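PDB 2O14: hypothetical protein yxiM from Bacillus subtilis, which probably hydrolyses ester bonds as a GDSL-family enzyme and pairs its hydrolase domain with a galactose-binding-like domain. Local coordinates for residues A[208-216]-A[238-249]; A[288-298]-A[314-324]. All coordinates share one frame; numbering follows the deposited sequence.

Contact 1: residues A[208-216]-A[238-249]; sequences GGQIARGFR and LGINDTNPKHKE
Ile-211 wedges between the acidic and aromatic side chains of 238-249. Its CG2 lies over one face of the His-247 imidazole, 3.8 Å from the ring centroid, a CH-pi contact, while CD1 runs past Glu-249 OE1. The branch reaches the ring because chi1 (56°) sets CG2 beside the backbone N. Lys-246 CG lies over the opposite face, and a water in the ring plane joins His-247 NE2 to Gly-209 O.

Two carboxylates receive the first turn of helix 212-217. Ala-212 N points almost straight at Asp-242 OD2 (2.8 Å, 174°), on the syn side of the carboxylate; Arg-213 N reaches Glu-249 OE1 at 3.2 Å. Asp-242 OD2 and Glu-249 OE2 stand only 2.5 Å apart, so one acid probably holds a proton. Arg-213 also grips His-247 O end-on with NH1 (3.0 Å) and NH2 (3.2 Å), the oxygen lying in the guanidinium plane.

In the SGNH hydrolase fold of this family, loops after the parallel strands build the catalytic face. Here Asn-241 ND2 bonds weakly to Gln-210 O and shares a water with Gly-209 N, which makes a weak bond to OG of Ser-171, the probable nucleophile; this is consistent with the oxyanion hole of SGNH hydrolases.

Farther out, Glu-253 takes Arg-213 NE in a salt bridge, and Phe-254 of helix 251-266 packs against both Asp-242 and Glu-249.

Contact 2: residues A[288-298]-A[314-324]; sequences GIHSSVNRWYR and DLNVLSSAYFT
Thr-324 OG1 accepts hydrogen bonds from His-290 N (2.8 Å) and from a water that also donates to His-290 O. One helix turn earlier, Ser-320 OG accepts from His-290 ND1 (2.8 Å), 23° out of the ring plane. With CG anti to the backbone N (chi1 -172°), the imidazole lies alongside Phe-323, whose edge meets its face: CD2 sits over the ring centre in an edge-to-face pair, planes at 57°. The far nitrogen, NE2, bonds to Arg-280 O, so both ring nitrogens are engaged and the imidazole's rotation is fixed.

At the other end, Arg-298 extends from CG to NE and meets Asp-314 side-on. NE bonds OD1 (3.0 Å) and NH2 bonds OD2 (2.7 Å), each on a syn lone pair, with the two groups nearly coplanar. A leucine in place of Arg-298 would probably leave the Asp-314 carboxylate without its charge partner and the Val-293 carbonyl without the NH1 bond.

Asp-314, the N-cap of helix 315-326, also bonds to Thr-276 beyond strand 271-275. The loop before helix 298-307 lies along one side of helix 315-326, while helix 345-361 packs against Leu-315, Leu-318 and Ser-319.

In the fold
Contacts 1 and 2 lie in one hydrolase domain, their centres about 20 Å apart, and follow in series along the chain: contact 1 closes before contact 2 opens. Segments of both follow strands of the same parallel sheet: residues 238-249 come after strand 233-237, residues 288-298 after strand 271-275, and residues 314-324 after 311-313, one edge strand of the sheet. The two regions meet directly: Tyr-297 OH probably bonds to Glu-249 O at 2.9 Å, and Trp-296 packs on Gly-239 and Ile-240. Contact 1 borders the predicted catalytic residues Ser-171 and His-342, whereas in contact 2 the Phe-323 side chain is about 11 Å from that of His-342. The two contacts therefore run from beside the probable active site toward the sheet edge at 311-313.

Contact 1: residues A[208-216]-A[238-249]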
loop_
_atom_site.group_PDB
_atom_site.type_symbol
_atom_site.label_atom_id
_atom_site.label_comp_id
_atom_site.label_asym_id
_atom_site.label_seq_id
_atom_site.Cartn_x
_atom_site.Cartn_y
_atom_site.Cartn_z
ATOM N N GLY A 208 4.192 -5.931 -5.129
ATOM C CA GLY A 208 4.696 -7.218 -5.574
ATOM C C GLY A 208 6.058 -7.194 -6.244
ATOM O O GLY A 208 6.321 -6.359 -7.109
ATOM N N GLY A 209 6.926 -8.117 -5.834
ATOM C CA GLY A 209 8.257 -8.216 -6.413
ATOM C C GLY A 209 9.241 -7.112 -6.063
ATOM O O GLY A 209 10.301 -7.016 -6.680
ATOM N N GLN A 210 8.921 -6.298 -5.061
ATOM C CA GLN A 210 9.799 -5.195 -4.683
ATOM C C GLN A 210 10.997 -5.593 -3.822
ATOM O O GLN A 210 10.950 -6.564 -3.058
ATOM C CB GLN A 210 8.999 -4.103 -3.964
ATOM C CG GLN A 210 9.769 -2.793 -3.791
ATOM C CD GLN A 210 10.219 -2.207 -5.117
ATOM O OE1 GLN A 210 9.620 -1.257 -5.641
ATOM N NE2 GLN A 210 11.268 -2.787 -5.683
ATOM N N ILE A 211 12.072 -4.829 -3.976
ATOM C CA ILE A 211 13.315 -5.022 -3.236
ATOM C C ILE A 211 13.584 -3.704 -2.507
ATOM O O ILE A 211 12.884 -2.717 -2.736
ATOM C CB ILE A 211 14.493 -5.323 -4.197
ATOM C CG1 ILE A 211 14.624 -4.195 -5.222
ATOM C CG2 ILE A 211 14.262 -6.659 -4.924
ATOM C CD1 ILE A 211 15.810 -4.355 -6.169
ATOM N N ALA A 212 14.595 -3.679 -1.647
ATOM C CA ALA A 212 14.929 -2.471 -0.895
ATOM C C ALA A 212 15.287 -1.273 -1.778
ATOM O O ALA A 212 14.796 -0.163 -1.561
ATOM C CB ALA A 212 16.086 -2.759 0.071
ATOM N N ARG A 213 16.155 -1.494 -2.764
ATOM C CA ARG A 213 16.584 -0.413 -3.649
ATOM C C ARG A 213 15.380 0.246 -4.320
ATOM O O ARG A 213 15.257 1.470 -4.317
ATOM C CB ARG A 213 17.542 -0.947 -4.720
ATOM C CG ARG A 213 18.265 0.131 -5.514
ATOM C CD ARG A 213 18.870 -0.452 -6.775
ATOM N NE ARG A 213 19.884 -1.472 -6.513
ATOM C CZ ARG A 213 19.932 -2.650 -7.131
ATOM N NH1 ARG A 213 20.897 -3.516 -6.849
ATOM N NH2 ARG A 213 18.996 -2.978 -8.013
ATOM N N GLY A 214 14.502 -0.574 -4.889
ATOM C CA GLY A 214 13.318 -0.058 -5.558
ATOM C C GLY A 214 12.363 0.679 -4.631
ATOM O O GLY A 214 11.861 1.747 -4.970
ATOM N N PHE A 215 12.100 0.110 -3.463
ATOM C CA PHE A 215 11.202 0.740 -2.512
ATOM C C PHE A 215 11.744 2.122 -2.164
ATOM O O PHE A 215 10.994 3.089 -2.049
ATOM C CB PHE A 215 11.086 -0.120 -1.246
ATOM C CG PHE A 215 9.935 0.259 -0.360
ATOM C CD1 PHE A 215 10.040 1.322 0.530
ATOM C CD2 PHE A 215 8.719 -0.418 -0.456
ATOM C CE1 PHE A 215 8.944 1.711 1.311
ATOM C CE2 PHE A 215 7.624 -0.039 0.316
ATOM C CZ PHE A 215 7.735 1.028 1.201
ATOM N N ARG A 216 13.060 2.211 -2.021
ATOM C CA ARG A 216 13.703 3.471 -1.679
ATOM C C ARG A 216 13.694 4.508 -2.792
ATOM O O ARG A 216 13.281 5.655 -2.592
ATOM C CB ARG A 216 15.155 3.230 -1.265
ATOM C CG ARG A 216 15.925 4.508 -0.963
ATOM C CD ARG A 216 17.349 4.199 -0.550
ATOM N NE ARG A 216 18.063 5.390 -0.100
ATOM C CZ ARG A 216 18.549 6.332 -0.907
ATOM N NH1 ARG A 216 18.406 6.230 -2.224
ATOM N NH2 ARG A 216 19.177 7.383 -0.395
ATOM N N LEU A 238 11.282 -6.673 3.875
ATOM C CA LEU A 238 11.812 -6.938 2.545
ATOM C C LEU A 238 12.962 -7.920 2.709
ATOM O O LEU A 238 13.396 -8.191 3.830
ATOM C CB LEU A 238 12.311 -5.639 1.895
ATOM C CG LEU A 238 11.244 -4.615 1.490
ATOM C CD1 LEU A 238 11.903 -3.291 1.136
ATOM C CD2 LEU A 238 10.442 -5.145 0.307
ATOM N N GLY A 239 13.449 -8.460 1.599
ATOM C CA GLY A 239 14.544 -9.409 1.667
ATOM C C GLY A 239 14.316 -10.622 0.785
ATOM O O GLY A 239 15.269 -11.285 0.365
ATOM N N ILE A 240 13.052 -10.914 0.491
ATOM C CA ILE A 240 12.723 -12.061 -0.337
ATOM C C ILE A 240 13.243 -11.893 -1.763
ATOM O O ILE A 240 14.094 -12.661 -2.220
ATOM C CB ILE A 240 11.195 -12.304 -0.361
ATOM C CG1 ILE A 240 10.701 -12.623 1.052
ATOM C CG2 ILE A 240 10.856 -13.457 -1.303
ATOM C CD1 ILE A 240 9.200 -12.842 1.140
ATOM N N ASN A 241 12.741 -10.878 -2.459
ATOM C CA ASN A 241 13.142 -10.612 -3.839
ATOM C C ASN A 241 14.575 -10.105 -3.924
ATOM O O ASN A 241 15.244 -10.250 -4.952
ATOM C CB ASN A 241 12.181 -9.590 -4.457
ATOM C CG ASN A 241 10.748 -10.098 -4.497
ATOM O OD1 ASN A 241 10.371 -10.860 -5.389
ATOM N ND2 ASN A 241 9.951 -9.696 -3.515
ATOM N N ASP A 242 15.046 -9.516 -2.833
ATOM C CA ASP A 242 16.394 -8.981 -2.780
ATOM C C ASP A 242 17.474 -10.035 -3.015
ATOM O O ASP A 242 18.570 -9.710 -3.481
ATOM C CB ASP A 242 16.617 -8.300 -1.430
ATOM C CG ASP A 242 15.587 -7.220 -1.152
ATOM O OD1 ASP A 242 14.405 -7.558 -0.937
ATOM O OD2 ASP A 242 15.956 -6.029 -1.165
ATOM N N THR A 243 17.169 -11.294 -2.707
ATOM C CA THR A 243 18.140 -12.369 -2.880
ATOM C C THR A 243 18.223 -12.881 -4.315
ATOM O O THR A 243 19.135 -13.639 -4.657
ATOM C CB THR A 243 17.841 -13.565 -1.942
ATOM O OG1 THR A 243 16.533 -14.082 -2.218
ATOM C CG2 THR A 243 17.921 -13.131 -0.482
ATOM N N ASN A 244 17.271 -12.477 -5.151
ATOM C CA ASN A 244 17.265 -12.883 -6.553
ATOM C C ASN A 244 18.452 -12.195 -7.237
ATOM O O ASN A 244 18.582 -10.971 -7.188
ATOM C CB ASN A 244 15.961 -12.446 -7.221
ATOM C CG ASN A 244 15.772 -13.056 -8.603
ATOM O OD1 ASN A 244 16.728 -13.227 -9.367
ATOM N ND2 ASN A 244 14.526 -13.371 -8.936
ATOM N N PRO A 245 19.329 -12.975 -7.886
ATOM C CA PRO A 245 20.516 -12.464 -8.585
ATOM C C PRO A 245 20.262 -11.409 -9.665
ATOM O O PRO A 245 21.093 -10.526 -9.870
ATOM C CB PRO A 245 21.143 -13.729 -9.184
ATOM C CG PRO A 245 20.694 -14.813 -8.255
ATOM C CD PRO A 245 19.257 -14.443 -7.985
ATOM N N LYS A 246 19.130 -11.498 -10.358
ATOM C CA LYS A 246 18.848 -10.544 -11.431
ATOM C C LYS A 246 18.887 -9.073 -11.009
ATOM O O LYS A 246 19.198 -8.206 -11.824
ATOM C CB LYS A 246 17.501 -10.853 -12.093
ATOM C CG LYS A 246 16.282 -10.576 -11.233
ATOM C CD LYS A 246 15.019 -10.771 -12.056
ATOM C CE LYS A 246 13.763 -10.445 -11.266
ATOM N NZ LYS A 246 12.545 -10.588 -12.117
ATOM N N HIS A 247 18.581 -8.795 -9.745
ATOM C CA HIS A 247 18.587 -7.424 -9.237
ATOM C C HIS A 247 20.007 -6.976 -8.915
ATOM O O HIS A 247 20.264 -5.787 -8.722
ATOM C CB HIS A 247 17.731 -7.310 -7.968
ATOM C CG HIS A 247 16.308 -7.736 -8.155
ATOM N ND1 HIS A 247 15.458 -7.125 -9.053
ATOM C CD2 HIS A 247 15.585 -8.715 -7.562
ATOM C CE1 HIS A 247 14.275 -7.710 -9.005
ATOM N NE2 HIS A 247 14.325 -8.678 -8.107
ATOM N N LYS A 248 20.922 -7.937 -8.848
ATOM C CA LYS A 248 22.319 -7.655 -8.544
ATOM C C LYS A 248 22.427 -6.779 -7.299
ATOM O O LYS A 248 23.151 -5.789 -7.281
ATOM C CB LYS A 248 22.983 -6.976 -9.748
ATOM C CG LYS A 248 22.858 -7.803 -11.029
ATOM C CD LYS A 248 23.331 -7.053 -12.265
ATOM C CE LYS A 248 24.844 -7.005 -12.351
ATOM N NZ LYS A 248 25.430 -8.374 -12.444
ATOM N N GLU A 249 21.681 -7.149 -6.261
ATOM C CA GLU A 249 21.695 -6.408 -5.006
ATOM C C GLU A 249 22.264 -7.303 -3.914
ATOM O O GLU A 249 21.544 -8.117 -3.333
ATOM C CB GLU A 249 20.281 -5.960 -4.626
ATOM C CG GLU A 249 20.221 -5.241 -3.287
ATOM C CD GLU A 249 18.803 -5.012 -2.797
ATOM O OE1 GLU A 249 18.192 -3.984 -3.161
ATOM O OE2 GLU A 249 18.297 -5.873 -2.054
HETATM O O HOH W 1 11.487 -9.069 -8.290
HETATM O O HOH W 2 7.495 -10.358 -4.292
HETATM O O HOH W 3 11.453 -8.767 -0.932
#

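Contact 2: residues A[288-298]-A[314-324]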
loop_
_atom_site.group_PDB
_atom_site.type_symbol
_atom_site.label_atom_id
_atom_site.label_comp_id
_atom_site.label_asym_id
_atom_site.label_seq_id
_atom_site.Cartn_x
_atom_site.Cartn_y
_atom_site.Cartn_z
ATOM N N GLY A 288 10.038 -32.959 10.710
ATOM C CA GLY A 288 8.835 -32.143 10.696
ATOM C C GLY A 288 8.968 -30.777 11.343
ATOM O O GLY A 288 7.981 -30.205 11.801
ATOM N N ILE A 289 10.185 -30.245 11.392
ATOM C CA ILE A 289 10.409 -28.931 11.987
ATOM C C ILE A 289 10.606 -27.912 10.867
ATOM O O ILE A 289 11.446 -28.108 9.983
ATOM C CB ILE A 289 11.670 -28.909 12.881
ATOM C CG1 ILE A 289 11.600 -30.024 13.939
ATOM C CG2 ILE A 289 11.812 -27.532 13.527
ATOM C CD1 ILE A 289 10.388 -29.963 14.870
ATOM N N HIS A 290 9.834 -26.828 10.906
ATOM C CA HIS A 290 9.931 -25.786 9.887
ATOM C C HIS A 290 11.031 -24.782 10.232
ATOM O O HIS A 290 10.992 -24.147 11.283
ATOM C CB HIS A 290 8.589 -25.065 9.749
ATOM C CG HIS A 290 8.532 -24.115 8.593
ATOM N ND1 HIS A 290 9.273 -22.951 8.543
ATOM C CD2 HIS A 290 7.839 -24.168 7.430
ATOM C CE1 HIS A 290 9.039 -22.331 7.401
ATOM N NE2 HIS A 290 8.173 -23.048 6.708
ATOM N N SER A 291 12.011 -24.647 9.341
ATOM C CA SER A 291 13.130 -23.730 9.549
ATOM C C SER A 291 13.484 -22.959 8.279
ATOM O O SER A 291 13.556 -23.538 7.196
ATOM C CB SER A 291 14.358 -24.508 10.021
ATOM O OG SER A 291 15.502 -23.672 10.058
ATOM N N SER A 292 13.717 -21.656 8.423
ATOM C CA SER A 292 14.063 -20.794 7.295
ATOM C C SER A 292 14.999 -19.691 7.784
ATOM O O SER A 292 15.110 -18.632 7.161
ATOM C CB SER A 292 12.796 -20.155 6.718
ATOM O OG SER A 292 11.775 -21.117 6.511
ATOM N N VAL A 293 15.680 -19.959 8.895
ATOM C CA VAL A 293 16.585 -18.998 9.524
ATOM C C VAL A 293 17.646 -18.307 8.665
ATOM O O VAL A 293 18.166 -17.263 9.062
ATOM C CB VAL A 293 17.305 -19.638 10.744
ATOM C CG1 VAL A 293 16.277 -20.038 11.795
ATOM C CG2 VAL A 293 18.127 -20.850 10.303
ATOM N N ASN A 294 17.976 -18.865 7.505
ATOM C CA ASN A 294 18.997 -18.246 6.660
ATOM C C ASN A 294 18.464 -17.650 5.362
ATOM O O ASN A 294 19.239 -17.253 4.496
ATOM C CB ASN A 294 20.091 -19.260 6.327
ATOM C CG ASN A 294 20.724 -19.856 7.568
ATOM O OD1 ASN A 294 21.319 -19.146 8.381
ATOM N ND2 ASN A 294 20.591 -21.170 7.723
ATOM N N ARG A 295 17.146 -17.583 5.228
ATOM C CA ARG A 295 16.544 -17.039 4.016
ATOM C C ARG A 295 16.344 -15.528 4.026
ATOM O O ARG A 295 16.328 -14.889 5.080
ATOM C CB ARG A 295 15.177 -17.682 3.757
ATOM C CG ARG A 295 15.195 -19.104 3.231
ATOM C CD ARG A 295 13.783 -19.487 2.825
ATOM N NE ARG A 295 13.674 -20.836 2.281
ATOM C CZ ARG A 295 14.113 -21.211 1.084
ATOM N NH1 ARG A 295 14.707 -20.339 0.277
ATOM N NH2 ARG A 295 13.942 -22.469 0.689
ATOM N N TRP A 296 16.201 -14.974 2.825
ATOM C CA TRP A 296 15.926 -13.559 2.626
ATOM C C TRP A 296 16.804 -12.558 3.388
ATOM O O TRP A 296 16.285 -11.589 3.943
ATOM C CB TRP A 296 14.462 -13.308 2.991
ATOM C CG TRP A 296 13.533 -14.470 2.690
ATOM C CD1 TRP A 296 12.529 -14.937 3.489
ATOM C CD2 TRP A 296 13.474 -15.248 1.481
ATOM N NE1 TRP A 296 11.843 -15.950 2.855
ATOM C CE2 TRP A 296 12.401 -16.160 1.623
ATOM C CE3 TRP A 296 14.219 -15.260 0.293
ATOM C CZ2 TRP A 296 12.056 -17.076 0.619
ATOM C CZ3 TRP A 296 13.873 -16.170 -0.708
ATOM C CH2 TRP A 296 12.800 -17.065 -0.536
ATOM N N TYR A 297 18.119 -12.775 3.408
ATOM C CA TYR A 297 19.047 -11.877 4.110
ATOM C C TYR A 297 18.677 -11.605 5.573
ATOM O O TYR A 297 18.985 -10.535 6.105
ATOM C CB TYR A 297 19.161 -10.522 3.396
ATOM C CG TYR A 297 19.773 -10.557 2.011
ATOM C CD1 TYR A 297 20.721 -11.518 1.661
ATOM C CD2 TYR A 297 19.432 -9.594 1.061
ATOM C CE1 TYR A 297 21.312 -11.517 0.397
ATOM C CE2 TYR A 297 20.018 -9.581 -0.201
ATOM C CZ TYR A 297 20.955 -10.545 -0.529
ATOM O OH TYR A 297 21.529 -10.533 -1.783
ATOM N N ARG A 298 18.026 -12.566 6.221
ATOM C CA ARG A 298 17.624 -12.413 7.620
ATOM C C ARG A 298 18.748 -11.907 8.515
ATOM O O ARG A 298 18.524 -11.081 9.399
ATOM C CB ARG A 298 17.099 -13.744 8.172
ATOM C CG ARG A 298 16.802 -13.727 9.668
ATOM C CD ARG A 298 15.879 -14.866 10.072
ATOM N NE ARG A 298 15.668 -14.911 11.519
ATOM C CZ ARG A 298 16.542 -15.407 12.387
ATOM N NH1 ARG A 298 17.691 -15.911 11.962
ATOM N NH2 ARG A 298 16.273 -15.386 13.683
ATOM N N ASP A 314 10.657 -10.957 14.643
ATOM C CA ASP A 314 11.331 -12.041 13.934
ATOM C C ASP A 314 10.268 -12.984 13.395
ATOM O O ASP A 314 10.202 -14.155 13.780
ATOM C CB ASP A 314 12.265 -12.806 14.875
ATOM C CG ASP A 314 13.417 -13.462 14.143
ATOM O OD1 ASP A 314 13.261 -13.792 12.946
ATOM O OD2 ASP A 314 14.479 -13.657 14.769
ATOM N N LEU A 315 9.437 -12.469 12.497
ATOM C CA LEU A 315 8.358 -13.259 11.922
ATOM C C LEU A 315 8.858 -14.555 11.288
ATOM O O LEU A 315 8.121 -15.537 11.203
ATOM C CB LEU A 315 7.599 -12.421 10.894
ATOM C CG LEU A 315 6.193 -12.891 10.521
ATOM C CD1 LEU A 315 5.366 -13.089 11.782
ATOM C CD2 LEU A 315 5.544 -11.854 9.605
ATOM N N ASN A 316 10.112 -14.563 10.848
ATOM C CA ASN A 316 10.690 -15.755 10.237
ATOM C C ASN A 316 10.619 -16.924 11.228
ATOM O O ASN A 316 10.142 -18.016 10.898
ATOM C CB ASN A 316 12.152 -15.498 9.860
ATOM C CG ASN A 316 12.784 -16.672 9.123
ATOM O OD1 ASN A 316 12.692 -16.783 7.895
ATOM N ND2 ASN A 316 13.425 -17.557 9.872
ATOM N N VAL A 317 11.096 -16.679 12.446
ATOM C CA VAL A 317 11.106 -17.696 13.488
ATOM C C VAL A 317 9.723 -17.925 14.094
ATOM O O VAL A 317 9.302 -19.069 14.280
ATOM C CB VAL A 317 12.089 -17.321 14.611
ATOM C CG1 VAL A 317 12.048 -18.377 15.716
ATOM C CG2 VAL A 317 13.493 -17.190 14.038
ATOM N N LEU A 318 9.019 -16.843 14.403
ATOM C CA LEU A 318 7.692 -16.968 14.985
ATOM C C LEU A 318 6.764 -17.735 14.051
ATOM O O LEU A 318 6.017 -18.604 14.495
ATOM C CB LEU A 318 7.105 -15.587 15.296
ATOM C CG LEU A 318 7.848 -14.763 16.355
ATOM C CD1 LEU A 318 7.271 -13.349 16.421
ATOM C CD2 LEU A 318 7.730 -15.449 17.708
ATOM N N SER A 319 6.808 -17.429 12.756
ATOM C CA SER A 319 5.944 -18.132 11.810
ATOM C C SER A 319 6.366 -19.590 11.663
ATOM O O SER A 319 5.517 -20.473 11.542
ATOM C CB SER A 319 5.950 -17.446 10.436
ATOM O OG SER A 319 7.220 -17.533 9.816
ATOM N N SER A 320 7.673 -19.845 11.670
ATOM C CA SER A 320 8.165 -21.217 11.553
ATOM C C SER A 320 7.683 -22.044 12.743
ATOM O O SER A 320 7.341 -23.220 12.595
ATOM C CB SER A 320 9.697 -21.245 11.484
ATOM O OG SER A 320 10.155 -20.870 10.192
ATOM N N ALA A 321 7.651 -21.429 13.924
ATOM C CA ALA A 321 7.189 -22.126 15.120
ATOM C C ALA A 321 5.718 -22.503 14.929
ATOM O O ALA A 321 5.295 -23.602 15.290
ATOM C CB ALA A 321 7.355 -21.235 16.354
ATOM N N TYR A 322 4.945 -21.593 14.345
ATOM C CA TYR A 322 3.530 -21.855 14.109
ATOM C C TYR A 322 3.325 -22.951 13.063
ATOM O O TYR A 322 2.436 -23.793 13.208
ATOM C CB TYR A 322 2.816 -20.578 13.664
ATOM C CG TYR A 322 1.343 -20.775 13.399
ATOM C CD1 TYR A 322 0.831 -20.696 12.107
ATOM C CD2 TYR A 322 0.461 -21.048 14.440
ATOM C CE1 TYR A 322 -0.528 -20.884 11.857
ATOM C CE2 TYR A 322 -0.899 -21.239 14.203
ATOM C CZ TYR A 322 -1.385 -21.154 12.908
ATOM O OH TYR A 322 -2.730 -21.339 12.674
ATOM N N PHE A 323 4.140 -22.945 12.012
ATOM C CA PHE A 323 4.013 -23.963 10.976
ATOM C C PHE A 323 4.400 -25.317 11.563
ATOM O O PHE A 323 3.765 -26.332 11.276
ATOM C CB PHE A 323 4.914 -23.653 9.774
ATOM C CG PHE A 323 4.630 -22.324 9.118
ATOM C CD1 PHE A 323 3.323 -21.856 8.983
ATOM C CD2 PHE A 323 5.671 -21.554 8.608
ATOM C CE1 PHE A 323 3.056 -20.637 8.349
ATOM C CE2 PHE A 323 5.417 -20.332 7.970
ATOM C CZ PHE A 323 4.105 -19.876 7.842
ATOM N N THR A 324 5.448 -25.327 12.382
ATOM C CA THR A 324 5.903 -26.555 13.017
ATOM C C THR A 324 4.809 -27.118 13.923
ATOM O O THR A 324 4.667 -28.333 14.043
ATOM C CB THR A 324 7.170 -26.319 13.880
ATOM O OG1 THR A 324 8.278 -25.995 13.032
ATOM C CG2 THR A 324 7.513 -27.564 14.686
HETATM O O HOH W 4 4.992 -30.426 12.420
HETATM O O HOH W 5 10.106 -24.080 14.146
HETATM O O HOH W 6 12.663 -20.344 10.759
#